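Long-range contacts in filamentous hemagglutinin (PDB 1RWR), which serves Bordetella pertussis as an adhesin and carries a secretion (TPS) domain that probably directs its export through the two-partner secretion pathway: residues A[109-114]-A[145-151]; A[169-175]-A[220-226]; A[99-105]-A[119-125]. All coordinates share one frame. Residues are numbered along the deposited sequence.

Contact 1: A[109-114]-A[145-151]; sequences ISVNGL and VTIERGG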
loop_
_atom_site.group_PDB
_atom_site.type_symbol
_atom_site.label_atom_id
_atom_site.label_comp_id
_atom_site.label_asym_id
_atom_site.label_seq_id
_atom_site.Cartn_x
_atom_site.Cartn_y
_atom_site.Cartn_z
ATOM N N ILE A 109 -0.522 8.966 -5.067
ATOM C CA ILE A 109 -0.823 9.021 -3.640
ATOM C C ILE A 109 0.399 9.484 -2.871
ATOM O O ILE A 109 1.505 8.975 -3.103
ATOM C CB ILE A 109 -1.246 7.629 -3.122
ATOM C CG1 ILE A 109 -2.403 7.047 -3.921
ATOM C CG2 ILE A 109 -1.539 7.705 -1.642
ATOM C CD1 ILE A 109 -2.727 5.617 -3.490
ATOM N N SER A 110 0.200 10.436 -1.959
ATOM C CA SER A 110 1.252 10.797 -1.025
ATOM C C SER A 110 0.795 10.401 0.385
ATOM O O SER A 110 -0.400 10.520 0.721
ATOM C CB SER A 110 1.590 12.278 -1.168
ATOM O OG SER A 110 0.471 13.050 -0.901
ATOM N N VAL A 111 1.747 9.906 1.176
ATOM C CA VAL A 111 1.477 9.317 2.460
ATOM C C VAL A 111 2.358 9.964 3.522
ATOM O O VAL A 111 3.548 10.031 3.357
ATOM C CB VAL A 111 1.769 7.831 2.400
ATOM C CG1 VAL A 111 1.418 7.159 3.689
ATOM C CG2 VAL A 111 0.997 7.142 1.267
ATOM N N ASN A 112 1.759 10.417 4.617
ATOM C CA ASN A 112 2.543 11.041 5.694
ATOM C C ASN A 112 1.995 10.712 7.073
ATOM O O ASN A 112 0.995 11.262 7.498
ATOM C CB ASN A 112 2.581 12.554 5.512
ATOM C CG ASN A 112 3.614 13.203 6.420
ATOM O OD1 ASN A 112 4.708 12.729 6.515
ATOM N ND2 ASN A 112 3.243 14.277 7.108
ATOM N N GLY A 113 2.643 9.800 7.773
ATOM C CA GLY A 113 2.222 9.436 9.115
ATOM C C GLY A 113 0.904 8.654 9.107
ATOM O O GLY A 113 -0.093 9.049 9.747
ATOM N N LEU A 114 0.909 7.549 8.396
ATOM C CA LEU A 114 -0.281 6.730 8.181
ATOM C C LEU A 114 -0.265 5.519 9.102
ATOM O O LEU A 114 0.758 4.886 9.264
ATOM C CB LEU A 114 -0.357 6.287 6.718
ATOM C CG LEU A 114 -1.674 5.632 6.255
ATOM C CD1 LEU A 114 -2.811 6.609 6.297
ATOM C CD2 LEU A 114 -1.555 5.013 4.866
ATOM N N VAL A 145 3.521 6.635 -5.887
ATOM C CA VAL A 145 3.215 6.698 -4.458
ATOM C C VAL A 145 4.463 7.211 -3.787
ATOM O O VAL A 145 5.547 6.684 -4.008
ATOM C CB VAL A 145 2.841 5.340 -3.865
ATOM C CG1 VAL A 145 2.776 5.368 -2.299
ATOM C CG2 VAL A 145 1.547 4.835 -4.476
ATOM N N THR A 146 4.320 8.261 -3.006
ATOM C CA THR A 146 5.402 8.815 -2.213
ATOM C C THR A 146 5.122 8.650 -0.725
ATOM O O THR A 146 4.081 9.080 -0.227
ATOM C CB THR A 146 5.561 10.311 -2.525
ATOM O OG1 THR A 146 5.878 10.511 -3.918
ATOM C CG2 THR A 146 6.699 10.877 -1.717
ATOM N N ILE A 147 6.030 7.978 -0.027
ATOM C CA ILE A 147 5.973 7.896 1.402
ATOM C C ILE A 147 6.852 9.045 1.907
ATOM O O ILE A 147 8.048 9.035 1.697
ATOM C CB ILE A 147 6.488 6.517 1.932
ATOM C CG1 ILE A 147 5.709 5.338 1.328
ATOM C CG2 ILE A 147 6.403 6.505 3.439
ATOM C CD1 ILE A 147 4.248 5.456 1.396
ATOM N N GLU A 148 6.218 10.032 2.502
ATOM C CA GLU A 148 6.890 11.196 3.071
ATOM C C GLU A 148 7.496 10.893 4.424
ATOM O O GLU A 148 7.342 9.810 4.984
ATOM C CB GLU A 148 5.921 12.391 3.145
ATOM C CG GLU A 148 5.328 12.757 1.800
ATOM C CD GLU A 148 4.352 13.909 1.843
ATOM O OE1 GLU A 148 3.981 14.331 2.961
ATOM O OE2 GLU A 148 3.957 14.405 0.740
ATOM N N ARG A 149 8.172 11.880 4.993
ATOM C CA ARG A 149 8.954 11.672 6.212
ATOM C C ARG A 149 8.219 11.092 7.425
ATOM O O ARG A 149 8.845 10.446 8.250
ATOM C CB ARG A 149 9.626 12.993 6.608
ATOM C CG ARG A 149 8.660 14.067 6.964
ATOM C CD ARG A 149 9.231 15.464 6.900
ATOM N NE ARG A 149 10.054 15.776 8.059
ATOM C CZ ARG A 149 11.369 15.586 8.130
ATOM N NH1 ARG A 149 12.034 15.046 7.117
ATOM N NH2 ARG A 149 12.034 15.936 9.225
ATOM N N GLY A 150 6.907 11.344 7.545
ATOM C CA GLY A 150 6.067 10.815 8.623
ATOM C C GLY A 150 5.895 9.302 8.601
ATOM O O GLY A 150 5.643 8.661 9.647
ATOM N N GLY A 151 5.990 8.723 7.402
ATOM C CA GLY A 151 6.140 7.294 7.269
ATOM C C GLY A 151 4.825 6.566 7.402
ATOM O O GLY A 151 3.727 7.170 7.370
HETATM O O HOH W 1 3.184 10.708 -5.009
HETATM O O HOH W 2 1.379 15.218 0.654
#

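Contact 2: A[169-175]-A[220-226]; sequences LQGAVSS and TAAGAMY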
loop_
_atom_site.group_PDB
_atom_site.type_symbol
_atom_site.label_atom_id
_atom_site.label_comp_id
_atom_site.label_asym_id
_atom_site.label_seq_id
_atom_site.Cartn_x
_atom_site.Cartn_y
_atom_site.Cartn_z
ATOM N N LEU A 169 10.433 6.467 -1.493
ATOM C CA LEU A 169 10.424 6.118 -0.079
ATOM C C LEU A 169 11.294 7.104 0.679
ATOM O O LEU A 169 12.522 6.963 0.699
ATOM C CB LEU A 169 10.910 4.703 0.127
ATOM C CG LEU A 169 10.141 3.616 -0.637
ATOM C CD1 LEU A 169 10.885 2.299 -0.648
ATOM C CD2 LEU A 169 8.704 3.496 -0.072
ATOM N N GLN A 170 10.642 8.094 1.270
ATOM C CA GLN A 170 11.306 9.182 2.003
ATOM C C GLN A 170 10.884 9.247 3.477
ATOM O O GLN A 170 11.037 10.279 4.156
ATOM C CB GLN A 170 11.077 10.504 1.293
ATOM C CG GLN A 170 11.680 10.511 -0.096
ATOM C CD GLN A 170 11.149 11.619 -0.992
ATOM O OE1 GLN A 170 10.466 12.538 -0.544
ATOM N NE2 GLN A 170 11.491 11.538 -2.266
ATOM N N GLY A 171 10.374 8.116 3.977
ATOM C CA GLY A 171 10.003 7.957 5.368
ATOM C C GLY A 171 9.925 6.473 5.664
ATOM O O GLY A 171 9.877 5.664 4.730
ATOM N N ALA A 172 9.940 6.121 6.942
ATOM C CA ALA A 172 10.078 4.725 7.341
ATOM C C ALA A 172 8.768 3.968 7.223
ATOM O O ALA A 172 7.684 4.516 7.420
ATOM C CB ALA A 172 10.611 4.640 8.730
ATOM N N VAL A 173 8.873 2.698 6.880
ATOM C CA VAL A 173 7.732 1.794 6.893
ATOM C C VAL A 173 8.095 0.718 7.882
ATOM O O VAL A 173 9.107 0.020 7.697
ATOM C CB VAL A 173 7.511 1.215 5.522
ATOM C CG1 VAL A 173 6.372 0.207 5.518
ATOM C CG2 VAL A 173 7.234 2.337 4.541
ATOM N N SER A 174 7.343 0.619 8.967
ATOM C CA SER A 174 7.688 -0.334 10.035
ATOM C C SER A 174 6.490 -0.716 10.846
ATOM O O SER A 174 5.423 -0.113 10.765
ATOM C CB SER A 174 8.733 0.252 10.997
ATOM O OG SER A 174 8.113 1.315 11.682
ATOM N N SER A 175 6.653 -1.748 11.642
ATOM C CA SER A 175 5.702 -2.024 12.669
ATOM C C SER A 175 6.435 -1.783 13.983
ATOM O O SER A 175 7.658 -1.858 14.053
ATOM C CB SER A 175 5.186 -3.450 12.619
ATOM O OG SER A 175 4.539 -3.722 11.379
ATOM N N THR A 220 15.435 6.932 0.039
ATOM C CA THR A 220 16.544 7.644 0.687
ATOM C C THR A 220 16.879 7.014 2.022
ATOM O O THR A 220 16.219 6.108 2.465
ATOM C CB THR A 220 16.156 9.113 0.930
ATOM O OG1 THR A 220 15.056 9.189 1.831
ATOM C CG2 THR A 220 15.618 9.798 -0.321
ATOM N N ALA A 221 17.880 7.565 2.701
ATOM C CA ALA A 221 18.227 7.084 4.027
ATOM C C ALA A 221 17.036 7.105 4.968
ATOM O O ALA A 221 16.970 6.275 5.852
ATOM C CB ALA A 221 19.377 7.910 4.612
ATOM N N ALA A 222 16.102 8.039 4.767
ATOM C CA ALA A 222 14.915 8.148 5.615
ATOM C C ALA A 222 13.912 6.996 5.388
ATOM O O ALA A 222 13.057 6.759 6.230
ATOM C CB ALA A 222 14.222 9.467 5.409
ATOM N N GLY A 223 14.032 6.313 4.257
ATOM C CA GLY A 223 13.087 5.268 3.860
ATOM C C GLY A 223 13.436 3.893 4.416
ATOM O O GLY A 223 13.260 2.894 3.720
ATOM N N ALA A 224 13.892 3.825 5.661
ATOM C CA ALA A 224 14.202 2.544 6.294
ATOM C C ALA A 224 12.932 1.697 6.414
ATOM O O ALA A 224 11.849 2.234 6.584
ATOM C CB ALA A 224 14.805 2.754 7.665
ATOM N N MET A 225 13.083 0.382 6.294
ATOM C CA MET A 225 11.949 -0.539 6.378
ATOM C C MET A 225 12.222 -1.679 7.339
ATOM O O MET A 225 13.347 -2.207 7.394
ATOM C CB MET A 225 11.624 -1.101 5.010
ATOM C CG MET A 225 11.381 -0.066 3.960
ATOM S SD MET A 225 10.982 -0.842 2.342
ATOM C CE MET A 225 12.287 -0.840 1.647
ATOM N N TYR A 226 11.174 -2.058 8.072
ATOM C CA TYR A 226 11.208 -3.181 9.003
ATOM C C TYR A 226 9.926 -3.987 8.797
ATOM O O TYR A 226 8.831 -3.506 9.056
ATOM C CB TYR A 226 11.382 -2.649 10.399
ATOM C CG TYR A 226 11.332 -3.669 11.524
ATOM C CD1 TYR A 226 12.178 -4.769 11.519
ATOM C CD2 TYR A 226 10.479 -3.506 12.607
ATOM C CE1 TYR A 226 12.144 -5.717 12.545
ATOM C CE2 TYR A 226 10.437 -4.462 13.642
ATOM C CZ TYR A 226 11.293 -5.560 13.584
ATOM O OH TYR A 226 11.340 -6.522 14.569
HETATM O O HOH W 3 10.199 3.170 3.400
HETATM O O HOH W 4 6.095 -3.987 9.001
#

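Contact 3: A[99-105]-A[119-125]; sequences ADLIIAN and ASNLTLT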
loop_
_atom_site.group_PDB
_atom_site.type_symbol
_atom_site.label_atom_id
_atom_site.label_comp_id
_atom_site.label_asym_id
_atom_site.label_seq_id
_atom_site.Cartn_x
_atom_site.Cartn_y
_atom_site.Cartn_z
ATOM N N ALA A 99 -11.496 -5.714 7.729
ATOM C CA ALA A 99 -11.461 -5.954 6.282
ATOM C C ALA A 99 -10.140 -5.496 5.680
ATOM O O ALA A 99 -9.421 -4.694 6.274
ATOM C CB ALA A 99 -12.596 -5.212 5.621
ATOM N N ASP A 100 -9.798 -6.035 4.517
ATOM C CA ASP A 100 -8.733 -5.472 3.698
ATOM C C ASP A 100 -9.115 -4.063 3.230
ATOM O O ASP A 100 -10.283 -3.770 2.973
ATOM C CB ASP A 100 -8.501 -6.314 2.426
ATOM C CG ASP A 100 -7.869 -7.680 2.702
ATOM O OD1 ASP A 100 -7.322 -7.932 3.801
ATOM O OD2 ASP A 100 -7.896 -8.563 1.827
ATOM N N LEU A 101 -8.126 -3.183 3.190
ATOM C CA LEU A 101 -8.277 -1.844 2.643
ATOM C C LEU A 101 -7.422 -1.736 1.397
ATOM O O LEU A 101 -6.245 -2.091 1.407
ATOM C CB LEU A 101 -7.848 -0.746 3.648
ATOM C CG LEU A 101 -8.691 -0.614 4.915
ATOM C CD1 LEU A 101 -8.040 0.441 5.815
ATOM C CD2 LEU A 101 -10.137 -0.233 4.588
ATOM N N ILE A 102 -8.018 -1.212 0.338
ATOM C CA ILE A 102 -7.319 -0.909 -0.910
ATOM C C ILE A 102 -7.689 0.501 -1.281
ATOM O O ILE A 102 -8.884 0.812 -1.440
ATOM C CB ILE A 102 -7.755 -1.868 -2.063
ATOM C CG1 ILE A 102 -7.605 -3.347 -1.703
ATOM C CG2 ILE A 102 -6.948 -1.563 -3.292
ATOM C CD1 ILE A 102 -8.751 -3.937 -0.951
ATOM N N ILE A 103 -6.674 1.349 -1.426
ATOM C CA ILE A 103 -6.836 2.731 -1.864
ATOM C C ILE A 103 -6.157 2.862 -3.230
ATOM O O ILE A 103 -4.969 2.679 -3.363
ATOM C CB ILE A 103 -6.234 3.742 -0.856
ATOM C CG1 ILE A 103 -6.688 3.508 0.605
ATOM C CG2 ILE A 103 -6.574 5.196 -1.320
ATOM C CD1 ILE A 103 -8.085 3.569 0.806
ATOM N N ALA A 104 -6.934 3.164 -4.253
ATOM C CA ALA A 104 -6.464 3.210 -5.644
ATOM C C ALA A 104 -6.688 4.574 -6.255
ATOM O O ALA A 104 -7.829 5.054 -6.368
ATOM C CB ALA A 104 -7.167 2.136 -6.472
ATOM N N ASN A 105 -5.609 5.214 -6.691
ATOM C CA ASN A 105 -5.718 6.488 -7.362
ATOM C C ASN A 105 -4.597 6.575 -8.438
ATOM O O ASN A 105 -3.437 6.803 -8.112
ATOM C CB ASN A 105 -5.633 7.636 -6.351
ATOM C CG ASN A 105 -5.896 8.997 -7.015
ATOM O OD1 ASN A 105 -5.818 9.110 -8.257
ATOM N ND2 ASN A 105 -6.176 10.011 -6.218
ATOM N N ALA A 119 -7.925 -2.984 10.253
ATOM C CA ALA A 119 -7.733 -3.379 8.867
ATOM C C ALA A 119 -6.904 -4.663 8.855
ATOM O O ALA A 119 -5.889 -4.776 9.549
ATOM C CB ALA A 119 -6.990 -2.276 8.100
ATOM N N SER A 120 -7.342 -5.650 8.084
ATOM C CA SER A 120 -6.614 -6.889 7.971
ATOM C C SER A 120 -5.276 -6.707 7.292
ATOM O O SER A 120 -4.297 -7.332 7.659
ATOM C CB SER A 120 -7.435 -7.871 7.121
ATOM O OG SER A 120 -8.767 -7.819 7.511
ATOM N N ASN A 121 -5.307 -5.924 6.222
ATOM C CA ASN A 121 -4.173 -5.676 5.314
ATOM C C ASN A 121 -4.438 -4.341 4.636
ATOM O O ASN A 121 -5.587 -3.874 4.597
ATOM C CB ASN A 121 -4.073 -6.744 4.227
ATOM C CG ASN A 121 -3.861 -8.137 4.782
ATOM O OD1 ASN A 121 -2.803 -8.417 5.327
ATOM N ND2 ASN A 121 -4.888 -9.015 4.681
ATOM N N LEU A 122 -3.404 -3.727 4.079
ATOM C CA LEU A 122 -3.527 -2.435 3.395
ATOM C C LEU A 122 -2.739 -2.422 2.112
ATOM O O LEU A 122 -1.549 -2.744 2.126
ATOM C CB LEU A 122 -3.001 -1.281 4.272
ATOM C CG LEU A 122 -3.000 0.137 3.716
ATOM C CD1 LEU A 122 -4.394 0.643 3.308
ATOM C CD2 LEU A 122 -2.477 1.087 4.690
ATOM N N THR A 123 -3.388 -2.046 1.008
ATOM C CA THR A 123 -2.751 -1.834 -0.287
ATOM C C THR A 123 -2.982 -0.399 -0.752
ATOM O O THR A 123 -4.140 0.083 -0.764
ATOM C CB THR A 123 -3.393 -2.763 -1.286
ATOM O OG1 THR A 123 -3.348 -4.120 -0.784
ATOM C CG2 THR A 123 -2.724 -2.724 -2.651
ATOM N N LEU A 124 -1.891 0.285 -1.118
ATOM C CA LEU A 124 -1.926 1.615 -1.711
ATOM C C LEU A 124 -1.467 1.470 -3.134
ATOM O O LEU A 124 -0.384 0.930 -3.388
ATOM C CB LEU A 124 -1.001 2.557 -0.963
ATOM C CG LEU A 124 -1.303 2.704 0.516
ATOM C CD1 LEU A 124 -0.335 3.763 1.112
ATOM C CD2 LEU A 124 -2.780 3.076 0.734
ATOM N N THR A 125 -2.284 1.910 -4.079
ATOM C CA THR A 125 -1.992 1.632 -5.476
ATOM C C THR A 125 -2.349 2.800 -6.389
ATOM O O THR A 125 -3.289 3.552 -6.130
ATOM C CB THR A 125 -2.665 0.274 -5.926
ATOM O OG1 THR A 125 -2.211 -0.063 -7.235
ATOM C CG2 THR A 125 -4.166 0.422 -6.042
#

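Contact 1: A[109-114]-A[145-151]
A parallel pairing can continue into a turn that takes up the hydrogen bonding, as the segment 145-151 illustrates. Val-145 starts it beside Ile-109, the two strand axes 4.7 Å apart and only 9° from parallel. Its side chain points inward, with Val-145 CG2 4.2 Å from Ile-109 CB and the strand 159-164 beyond. Thr-146 faces the other way and makes both backbone bonds of its site: Thr-146 N donates to Ile-109 O (2.9 Å), while Thr-146 O receives Val-111 N (2.8 Å). A water joins Thr-146 OG1 to Ile-109 O. Ile-147 turns back to the interior, where Ile-147 CD1 packs 3.6 Å from Val-111 CB. At Glu-148 the ladder takes its next rung, Glu-148 N to Val-111 O at 2.8 Å. The carboxylate reaches back over the outer face, Glu-148 OE1 lying 3.4 Å from Asn-112 CB, and a second water connects Glu-148 OE2 with Ser-110 OG. The chain then makes a type I turn, Glu-148 to Gly-151, with the CA-to-CB bond of Arg-149 pointing away from 109-114. The amide of Gly-150 meets the Asn-112 side chain, Gly-150 N to Asn-112 OD1 at 2.8 Å; a CB on Gly-150 would stand 2.4 Å from that oxygen, too close for any side chain. Gly-151, at positive phi, ends the walk by turning its carbonyl to the corner at Gly-113: Gly-151 O accepts Leu-114 N at 3.0 Å and, weakly, Gly-113 N at 2.9 Å. Matched strands followed by corners that remain stacked are characteristic of consecutive coils in a right-handed parallel beta-helix.

Contact 2: A[169-175]-A[220-226]
Tyr-226 lays the edge of its ring against the end of the neighbouring segment, with Tyr-226 CD2 3.6 Å from Ser-175 O and Ser-174 CB also close to the ring plane; Leu-181 and Ser-248 touch the same side chain. Next to the ring, Tyr-226 N donates to Val-173 O and Val-173 N to Ala-224 O, both at 3.0 Å, around the single bridge of Val-173 with Met-225. A water extends the pairing, accepting from Ser-175 OG at 2.9 Å and donating to Tyr-226 O at 2.8 Å. On the buried side Met-225 CG comes within 4.4 Å of Val-173 CB, and Met-225 CE within 4.1 Å of Leu-169 CD1; Ile-184 and Gln-243 continue this interior layer. The other end is less regular. Thr-220 N bonds to Leu-169 O at 3.0 Å, after which Thr-220 to Gly-223 form a type I turn closed by Gly-223 N on Thr-220 O (2.8 Å), and the direct ladder lapses until Ala-224. Across the gap, Gly-223 CA makes a CA-H...O contact with Gly-171 O at 3.3 Å. A CB on Gly-223 would fall 2.5 Å from Leu-169 O, so that close fit depends on the missing side chain. A water helps to bridge the interruption, donating to Gly-171 O (2.8 Å) and weakly to Gly-223 O (3.1 Å). Segment 220-226 takes up two extra residues in its turn, and pairing resumes in a shifted register at Val-173 and Met-225. Two short strands with bent chain before them, stacked one above the other, are a coil-to-coil contact of the parallel beta-helix.

Contact 3: A[99-105]-A[119-125]
In a right-handed parallel beta-helix each coil repeats the strand beneath it, and strands 99-104 and 121-125 make a textbook pair, 4.8 Å between axes and 9° from parallel. Backbone hydrogen bonds form the framework. Leu-101 bonds through N to Asn-121 O (3.0 Å) and through O to Thr-123 N (2.9 Å); Ile-103 N bonds to Thr-123 O and Ile-103 O to Thr-125 N, each at 2.9 Å, and Asn-105 N closes the series on Thr-125 O at 2.9 Å. Apolar packing fills the interior face, where Leu-101 CB meets Leu-122 CD1 at 3.7 Å and Ile-103 CB meets Leu-124 CD2 at 3.9 Å, with Leu-92 and Phe-160 nearby. On the other face Ala-104 CB touches Thr-125 CG2 at 3.5 Å, and His-195 lies over Ile-102 and Thr-123. A polar side-chain rung completes the account: Asp-100 OD1 accepts Asn-121 ND2 at 2.8 Å, whereas Asn-121 OD1 is bonded to Tyr-159 N on strand 159-164, the next in the sheet.

From the N terminus, 99-105 comes first, then 109-114 on a different sheet. The return at 119-125 closes contact 3 after 13 intervening residues; only later does 145-151 close contact 1, so these two loops cross, as expected when each segment pairs with its counterpart one coil on. Across the interior they meet, Val-111 CG2 lying 3.6 Å from Leu-124 CD1, which ties the two sheets together. Contact 2 follows in series, its 44-residue loop opening at 169-175. That segment stacks directly on 145-151, with Ile-147 O probably hydrogen-bonded to Gln-170 N at 2.8 Å, so contacts 1 and 2 continue one wall, whereas contacts 2 and 3 do not touch.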